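Local coordinates for protein agmatine ureohydrolase (Thermoplasma volcanium GSS1, PDB 3PZL) that probably hydrolyses agmatine to putrescine and urea, as a manganese-dependent enzyme of the arginase family with two metal ions in each subunit, at residues 23-28 against 60-65; 30-35 against 111-116; 77-82 against 292-297. All blocks are in the same frame, centred on the assembly; numbering follows the deposited sequence.

Contact 1 of 3, residues 23-28 against 60-65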
# COMPACT_ATOMS: atom_id res chain seq x y z
N LYS B 23 -22.65 -10.31 -7.81
CA LYS B 23 -22.42 -9.07 -7.11
C LYS B 23 -23.18 -7.93 -7.77
O LYS B 23 -23.17 -7.79 -8.99
CB LYS B 23 -20.92 -8.76 -7.11
CG LYS B 23 -20.46 -7.56 -6.33
CD LYS B 23 -18.97 -7.36 -6.50
CE LYS B 23 -18.41 -6.22 -5.71
NZ LYS B 23 -16.98 -5.93 -6.02
N LYS B 24 -23.84 -7.11 -6.95
CA LYS B 24 -24.45 -5.87 -7.43
C LYS B 24 -24.75 -4.84 -6.32
O LYS B 24 -24.41 -5.02 -5.17
CB LYS B 24 -25.71 -6.17 -8.22
CG LYS B 24 -26.79 -6.87 -7.39
CD LYS B 24 -28.12 -6.89 -8.14
CE LYS B 24 -29.19 -7.63 -7.33
NZ LYS B 24 -30.52 -7.65 -8.10
N ILE B 25 -25.38 -3.74 -6.68
CA ILE B 25 -25.79 -2.78 -5.68
C ILE B 25 -26.89 -3.38 -4.80
O ILE B 25 -27.95 -3.76 -5.29
CB ILE B 25 -26.24 -1.49 -6.32
CG1 ILE B 25 -25.01 -0.81 -6.94
CG2 ILE B 25 -26.95 -0.60 -5.27
CD1 ILE B 25 -25.21 0.65 -7.31
N ALA B 26 -26.64 -3.43 -3.51
CA ALA B 26 -27.46 -4.23 -2.63
C ALA B 26 -28.94 -3.88 -2.69
O ALA B 26 -29.78 -4.73 -2.46
CB ALA B 26 -26.94 -4.15 -1.21
N ASP B 27 -29.25 -2.64 -3.02
CA ASP B 27 -30.63 -2.19 -3.02
C ASP B 27 -31.24 -2.28 -4.39
O ASP B 27 -32.46 -2.18 -4.54
CB ASP B 27 -30.78 -0.79 -2.38
CG ASP B 27 -30.31 -0.75 -0.89
OD1 ASP B 27 -30.34 -1.80 -0.20
OD2 ASP B 27 -29.90 0.34 -0.40
N ALA B 28 -30.41 -2.49 -5.40
CA ALA B 28 -30.93 -2.65 -6.77
C ALA B 28 -31.66 -3.98 -6.90
O ALA B 28 -31.15 -4.94 -7.51
CB ALA B 28 -29.82 -2.56 -7.77
N SER B 60 -15.91 -1.31 -7.71
CA SER B 60 -15.59 -0.90 -6.35
C SER B 60 -16.75 -0.17 -5.65
O SER B 60 -16.93 -0.29 -4.41
CB SER B 60 -14.32 -0.06 -6.30
OG SER B 60 -14.47 1.15 -7.03
N ILE B 61 -17.55 0.56 -6.44
CA ILE B 61 -18.75 1.17 -5.90
C ILE B 61 -19.76 0.14 -5.36
O ILE B 61 -20.37 0.32 -4.32
CB ILE B 61 -19.39 2.19 -6.91
CG1 ILE B 61 -18.52 3.42 -7.00
CG2 ILE B 61 -20.77 2.65 -6.47
CD1 ILE B 61 -18.77 4.19 -8.25
N ARG B 62 -19.95 -0.95 -6.08
CA ARG B 62 -20.84 -2.01 -5.62
C ARG B 62 -20.32 -2.61 -4.32
O ARG B 62 -21.08 -3.04 -3.47
CB ARG B 62 -20.96 -3.10 -6.70
CG ARG B 62 -21.53 -2.63 -8.03
CD ARG B 62 -21.71 -3.77 -9.06
NE ARG B 62 -22.36 -3.27 -10.28
CZ ARG B 62 -21.73 -2.86 -11.39
NH1 ARG B 62 -20.41 -2.88 -11.50
NH2 ARG B 62 -22.45 -2.39 -12.41
N GLY B 63 -19.01 -2.65 -4.17
CA GLY B 63 -18.40 -3.24 -2.99
C GLY B 63 -18.52 -2.38 -1.76
O GLY B 63 -18.71 -2.92 -0.67
N ALA B 64 -18.40 -1.05 -1.92
CA ALA B 64 -18.54 -0.11 -0.81
C ALA B 64 -20.00 0.01 -0.37
O ALA B 64 -20.28 0.32 0.80
CB ALA B 64 -18.06 1.20 -1.22
N TYR B 65 -20.93 -0.23 -1.30
CA TYR B 65 -22.31 0.02 -0.98
C TYR B 65 -22.76 -0.84 0.19
O TYR B 65 -23.63 -0.44 0.94
CB TYR B 65 -23.20 -0.23 -2.18
CG TYR B 65 -24.59 0.37 -2.05
CD1 TYR B 65 -24.91 1.61 -2.63
CD2 TYR B 65 -25.58 -0.31 -1.38
CE1 TYR B 65 -26.19 2.15 -2.53
CE2 TYR B 65 -26.86 0.22 -1.27
CZ TYR B 65 -27.16 1.44 -1.83
OH TYR B 65 -28.44 1.91 -1.69
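Arg62 and Tyr65, one turn apart on helix 57-65, meet the irregular chain at Lys23-Asp27. From the start of the Arg62 side chain outward, CB lies by Lys23 CE, CG packs on Ile25 CG1, and Arg62 CD comes within 3.8 Å of Lys24 CA. The chain, extended from CG to NE, carries the guanidinium past the loop, crossing Ile25 at about a right angle, to salt bridges with Asp86 (through NE) and Asp89 (through NH1); Asp86 OD2 also bonds Ile25 N, tying the loop to the same carboxylate. Lys23, also extended, runs to the helix with CE 3.9 Å from Gly63 N; its NZ pairs with Asp59 of its own chain and with Asp59 of the second subunit. Tyr65 meets the turn further on. Ile25 CG2 sits over the centre of its ring, a CH-pi contact 3.8 Å from the centroid and 4° off the normal, while Ala26 CB reaches CD2. At the ring edge Tyr65 OH donates to Asp27 OD2 (2.5 Å), on the anti side of OD2 and 34° out of the carboxylate plane, which stands 84° from the ring. Asp27 OD1 bonds Ser70 OG, and Gln291 NE2 is a second partner of the Tyr65 hydroxyl. A phenylalanine in place of Tyr65 would probably keep the Ile25 contact but leave Asp27 OD2 and Gln291 NE2 without this partner. The type I turn Ile25-Ala28 is closed by Ala28 N to Ile25 O, with Lys24 NZ bonding Ala28 O. The loop is thus fixed to the helix by apolar packing of the Arg62 stem and Tyr65 ring, and by polar groups at the side-chain ends, of which the Lys23 ammonium extends the attachment into the subunit interface.

Contact 2 of 3, residues 30-35 against 111-116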
# COMPACT_ATOMS: atom_id res chain seq x y z
N ASN B 30 -34.94 -4.56 -8.18
CA ASN B 30 -35.91 -4.77 -9.24
C ASN B 30 -35.27 -5.08 -10.57
O ASN B 30 -34.11 -4.73 -10.79
CB ASN B 30 -36.80 -3.55 -9.37
CG ASN B 30 -37.12 -2.94 -8.05
OD1 ASN B 30 -37.92 -3.46 -7.28
ND2 ASN B 30 -36.46 -1.85 -7.76
N GLY B 31 -36.01 -5.75 -11.45
CA GLY B 31 -35.60 -5.89 -12.85
C GLY B 31 -35.82 -4.56 -13.56
O GLY B 31 -36.45 -3.64 -13.00
N TYR B 32 -35.29 -4.45 -14.78
CA TYR B 32 -35.36 -3.21 -15.53
C TYR B 32 -36.77 -2.66 -15.68
O TYR B 32 -37.03 -1.49 -15.40
CB TYR B 32 -34.75 -3.37 -16.91
CG TYR B 32 -34.91 -2.13 -17.79
CD1 TYR B 32 -34.19 -0.96 -17.51
CD2 TYR B 32 -35.77 -2.13 -18.89
CE1 TYR B 32 -34.32 0.17 -18.31
CE2 TYR B 32 -35.91 -1.00 -19.69
CZ TYR B 32 -35.19 0.14 -19.40
OH TYR B 32 -35.32 1.27 -20.19
N GLU B 33 -37.68 -3.52 -16.11
CA GLU B 33 -39.06 -3.13 -16.40
C GLU B 33 -39.78 -2.46 -15.23
O GLU B 33 -40.51 -1.48 -15.42
CB GLU B 33 -39.83 -4.35 -16.87
CG GLU B 33 -38.94 -5.32 -17.64
CD GLU B 33 -39.76 -6.35 -18.35
OE1 GLU B 33 -40.56 -7.06 -17.67
OE2 GLU B 33 -39.63 -6.45 -19.60
N GLU B 34 -39.55 -2.96 -14.02
CA GLU B 34 -40.15 -2.43 -12.82
C GLU B 34 -39.26 -1.38 -12.15
O GLU B 34 -39.51 -1.00 -11.01
CB GLU B 34 -40.39 -3.56 -11.83
CG GLU B 34 -41.01 -4.82 -12.42
CD GLU B 34 -41.48 -5.79 -11.33
OE1 GLU B 34 -40.84 -5.78 -10.24
OE2 GLU B 34 -42.48 -6.55 -11.57
N ALA B 35 -38.22 -0.90 -12.82
CA ALA B 35 -37.30 0.03 -12.17
C ALA B 35 -37.51 1.48 -12.56
O ALA B 35 -37.79 1.77 -13.73
CB ALA B 35 -35.88 -0.38 -12.46
N MSE B 111 -34.39 6.65 -21.08
CA MSE B 111 -35.20 7.85 -20.98
C MSE B 111 -36.58 7.69 -21.67
O MSE B 111 -37.60 8.04 -21.09
CB MSE B 111 -34.40 9.06 -21.46
CG MSE B 111 -33.19 9.34 -20.56
SE MSE B 111 -32.22 11.06 -20.83
CE MSE B 111 -31.91 10.97 -22.73
N SER B 112 -36.61 7.14 -22.89
CA SER B 112 -37.89 6.77 -23.54
C SER B 112 -38.90 6.08 -22.61
O SER B 112 -40.10 6.30 -22.72
CB SER B 112 -37.67 5.81 -24.71
OG SER B 112 -36.63 6.22 -25.54
N ASP B 113 -38.41 5.24 -21.71
CA ASP B 113 -39.27 4.45 -20.87
C ASP B 113 -39.57 5.17 -19.59
O ASP B 113 -40.13 4.58 -18.66
CB ASP B 113 -38.62 3.09 -20.57
CG ASP B 113 -38.26 2.33 -21.84
OD1 ASP B 113 -38.82 2.69 -22.92
OD2 ASP B 113 -37.43 1.40 -21.76
N GLY B 114 -39.19 6.45 -19.55
CA GLY B 114 -39.41 7.32 -18.40
C GLY B 114 -38.65 6.89 -17.17
O GLY B 114 -39.04 7.17 -16.03
N LYS B 115 -37.56 6.17 -17.40
CA LYS B 115 -36.70 5.70 -16.35
C LYS B 115 -35.58 6.70 -16.18
O LYS B 115 -35.39 7.56 -17.03
CB LYS B 115 -36.15 4.32 -16.72
CG LYS B 115 -37.11 3.21 -16.43
CD LYS B 115 -36.97 2.08 -17.40
CE LYS B 115 -37.74 0.87 -16.93
NZ LYS B 115 -39.05 1.22 -16.30
N ILE B 116 -34.84 6.59 -15.09
CA ILE B 116 -33.70 7.50 -14.83
C ILE B 116 -32.35 6.79 -14.79
O ILE B 116 -32.05 6.03 -13.85
CB ILE B 116 -33.92 8.32 -13.57
CG1 ILE B 116 -35.01 9.32 -13.85
CG2 ILE B 116 -32.70 9.09 -13.21
CD1 ILE B 116 -35.57 9.93 -12.65
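Lys115 and Asp113 engage the loop 30-35 through Tyr32 and the turn it opens. The Lys115 ammonium gives two hydrogen bonds to main-chain oxygens: NZ to Ala35 O at 2.9 Å, in the carbonyl plane with a C=O...N angle of 153°, and NZ to Glu33 O at 3.2 Å, where the donor stands well above the plane of the acceptor. Tyr32 O accepts from Ala35 N and closes the type I turn; Lys115 NZ is near it but at a poor angle and is not bonded to it. On its way the lysine chain, bent at chi2 and chi4, passes across one face of the Tyr32 ring: CD lies by CZ and OH, and Lys115 CE is 3.7 Å from the Tyr32 ring centroid, 13° off the normal. NZ lies further off, so any cation-pi attraction is weak. Helix 96-112 finishes just before in a Schellman motif: Gly114, with positive phi, is the C-prime residue, Gly114 N bonds Met111 O, and Lys115 N bonds Val110 O. Asp113, the first residue to leave helical geometry, accepts a hydrogen bond at OD2 from Tyr32 OH (2.6 Å), on its anti side and somewhat out of the carboxylate plane, with ring and carboxylate 63° apart. Ile116 begins strand 116-121 and pairs through its backbone with Lys36 and Val38, while Tyr32 and Glu33 pack on Ala13 of the second subunit.

Contact 3 of 3, residues 77-82 against 292-297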
# COMPACT_ATOMS: atom_id res chain seq x y z
N ILE B 77 -36.05 8.27 3.38
CA ILE B 77 -36.38 7.49 2.20
C ILE B 77 -35.69 6.15 2.27
O ILE B 77 -34.47 6.08 2.44
CB ILE B 77 -35.91 8.20 0.94
CG1 ILE B 77 -36.72 9.49 0.73
CG2 ILE B 77 -35.96 7.25 -0.29
CD1 ILE B 77 -38.22 9.24 0.43
N ASP B 78 -36.50 5.10 2.14
CA ASP B 78 -36.01 3.72 2.09
C ASP B 78 -35.69 3.38 0.63
O ASP B 78 -36.57 3.33 -0.24
CB ASP B 78 -37.06 2.77 2.68
CG ASP B 78 -36.69 1.31 2.53
OD1 ASP B 78 -35.50 0.98 2.34
OD2 ASP B 78 -37.62 0.47 2.61
N LEU B 79 -34.41 3.12 0.37
CA LEU B 79 -33.94 2.88 -0.99
C LEU B 79 -34.39 1.54 -1.55
O LEU B 79 -34.52 1.39 -2.75
CB LEU B 79 -32.43 3.01 -1.03
CG LEU B 79 -31.99 4.45 -0.76
CD1 LEU B 79 -30.52 4.45 -0.47
CD2 LEU B 79 -32.29 5.35 -1.95
N LEU B 80 -34.65 0.59 -0.65
CA LEU B 80 -35.15 -0.73 -1.00
C LEU B 80 -36.51 -0.64 -1.66
O LEU B 80 -36.88 -1.50 -2.47
CB LEU B 80 -35.24 -1.59 0.25
CG LEU B 80 -34.08 -2.56 0.46
CD1 LEU B 80 -34.34 -3.48 1.64
CD2 LEU B 80 -33.85 -3.35 -0.84
N ALA B 81 -37.25 0.40 -1.31
CA ALA B 81 -38.55 0.62 -1.89
C ALA B 81 -38.54 1.82 -2.86
O ALA B 81 -39.57 2.45 -3.11
CB ALA B 81 -39.58 0.80 -0.79
N SER B 82 -37.38 2.13 -3.41
CA SER B 82 -37.28 3.19 -4.40
C SER B 82 -37.09 2.76 -5.87
O SER B 82 -36.73 3.55 -6.71
CB SER B 82 -36.18 4.15 -3.99
OG SER B 82 -36.46 4.66 -2.70
N VAL B 292 -27.67 9.80 -2.25
CA VAL B 292 -28.17 11.16 -2.10
C VAL B 292 -29.03 11.60 -3.30
O VAL B 292 -30.06 12.25 -3.13
CB VAL B 292 -27.01 12.14 -1.84
CG1 VAL B 292 -27.38 13.58 -2.19
CG2 VAL B 292 -26.60 12.05 -0.42
N PHE B 293 -28.61 11.26 -4.50
CA PHE B 293 -29.39 11.61 -5.66
C PHE B 293 -30.77 10.96 -5.64
O PHE B 293 -31.79 11.64 -5.75
CB PHE B 293 -28.67 11.23 -6.92
CG PHE B 293 -29.49 11.36 -8.14
CD1 PHE B 293 -29.52 12.54 -8.84
CD2 PHE B 293 -30.23 10.30 -8.60
CE1 PHE B 293 -30.27 12.66 -10.00
CE2 PHE B 293 -30.99 10.42 -9.75
CZ PHE B 293 -31.00 11.59 -10.45
N ILE B 294 -30.80 9.64 -5.48
CA ILE B 294 -32.05 8.91 -5.48
C ILE B 294 -32.94 9.37 -4.32
O ILE B 294 -34.09 9.74 -4.54
CB ILE B 294 -31.83 7.35 -5.47
CG1 ILE B 294 -31.16 6.89 -6.76
CG2 ILE B 294 -33.10 6.60 -5.29
CD1 ILE B 294 -30.75 5.47 -6.73
N ALA B 295 -32.39 9.36 -3.11
CA ALA B 295 -33.15 9.67 -1.91
C ALA B 295 -33.75 11.06 -1.96
O ALA B 295 -34.94 11.22 -1.71
CB ALA B 295 -32.31 9.46 -0.62
N SER B 296 -32.95 12.06 -2.27
CA SER B 296 -33.48 13.42 -2.25
C SER B 296 -34.52 13.64 -3.34
O SER B 296 -35.43 14.47 -3.19
CB SER B 296 -32.38 14.45 -2.39
OG SER B 296 -31.85 14.38 -3.69
N ARG B 297 -34.39 12.91 -4.44
CA ARG B 297 -35.40 12.97 -5.48
C ARG B 297 -36.71 12.31 -5.04
O ARG B 297 -37.79 12.82 -5.35
CB ARG B 297 -34.89 12.31 -6.77
CG ARG B 297 -35.82 12.49 -7.93
CD ARG B 297 -35.11 12.17 -9.23
NE ARG B 297 -35.89 12.60 -10.39
CZ ARG B 297 -36.89 11.90 -10.90
NH1 ARG B 297 -37.22 10.75 -10.35
NH2 ARG B 297 -37.56 12.35 -11.96
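Ile77 and Leu79 lie against Ile294 and Ala295 where the two-stranded antiparallel hairpin of strands 71-72 and 77-78 covers the C-terminal helix 281-303 of the arginase-type alpha/beta fold. Ile77 points at the helix and lies against Ala295: its CB faces Ala295 CB, its CG2 meets Ala295 CA, and Ile77 CG1 approaches Ala295 O at 3.5 Å. Glu298 and Lys302, further along the helix, also touch Ile77. Leu79 comes in at a slant to Ile294; its CD2 methyl is the part that reaches the helix, 3.7 Å from Ile294 CG2 and 4.3 Å from Ala295 CB, so that it touches both residues. Ile294 CG2 also meets Ser82 CB at 4.1 Å, and so touches both Leu79 and Ser82. The contact between the two segments is apolar; several polar groups of 77-82 are bonded to neighbours in the same segment. Asp78 OD1 accepts from Leu80 N in an Asx turn. The other carboxylate oxygen, Asp78 OD2, forms a salt bridge with Arg186 of the third subunit. Ser82 presents only its CB to Ile294: with chi1 at -57° OG is anti to its own carbonyl carbon, and Ser82 OG bonds Asp78 O at 2.8 Å, an oxygen that Ala81 N approaches from the opposite face of the carbonyl plane.

From the N terminus, residues 23-28 are met first, and contact 1 closes their loop onto helix 57-65. Residues 30-35, next in the chain, are closed by contact 2 at the end of helix 96-112, so the two contacts cross; contact 2 joins the N-terminal loop to the start of strand 116-121 of the parallel sheet. Contact 3 opens within the span of contact 2, after contact 1 has closed, and ties the small hairpin to helix 281-303; it crosses contact 2 and follows contact 1 in series. Leu79 packs on Tyr65 and Asp27, joining contacts 1 and 3, while Ile116 packs on Phe293, linking contact 2 to the same C-terminal helix. Contacts 1 and 2 both touch the second subunit.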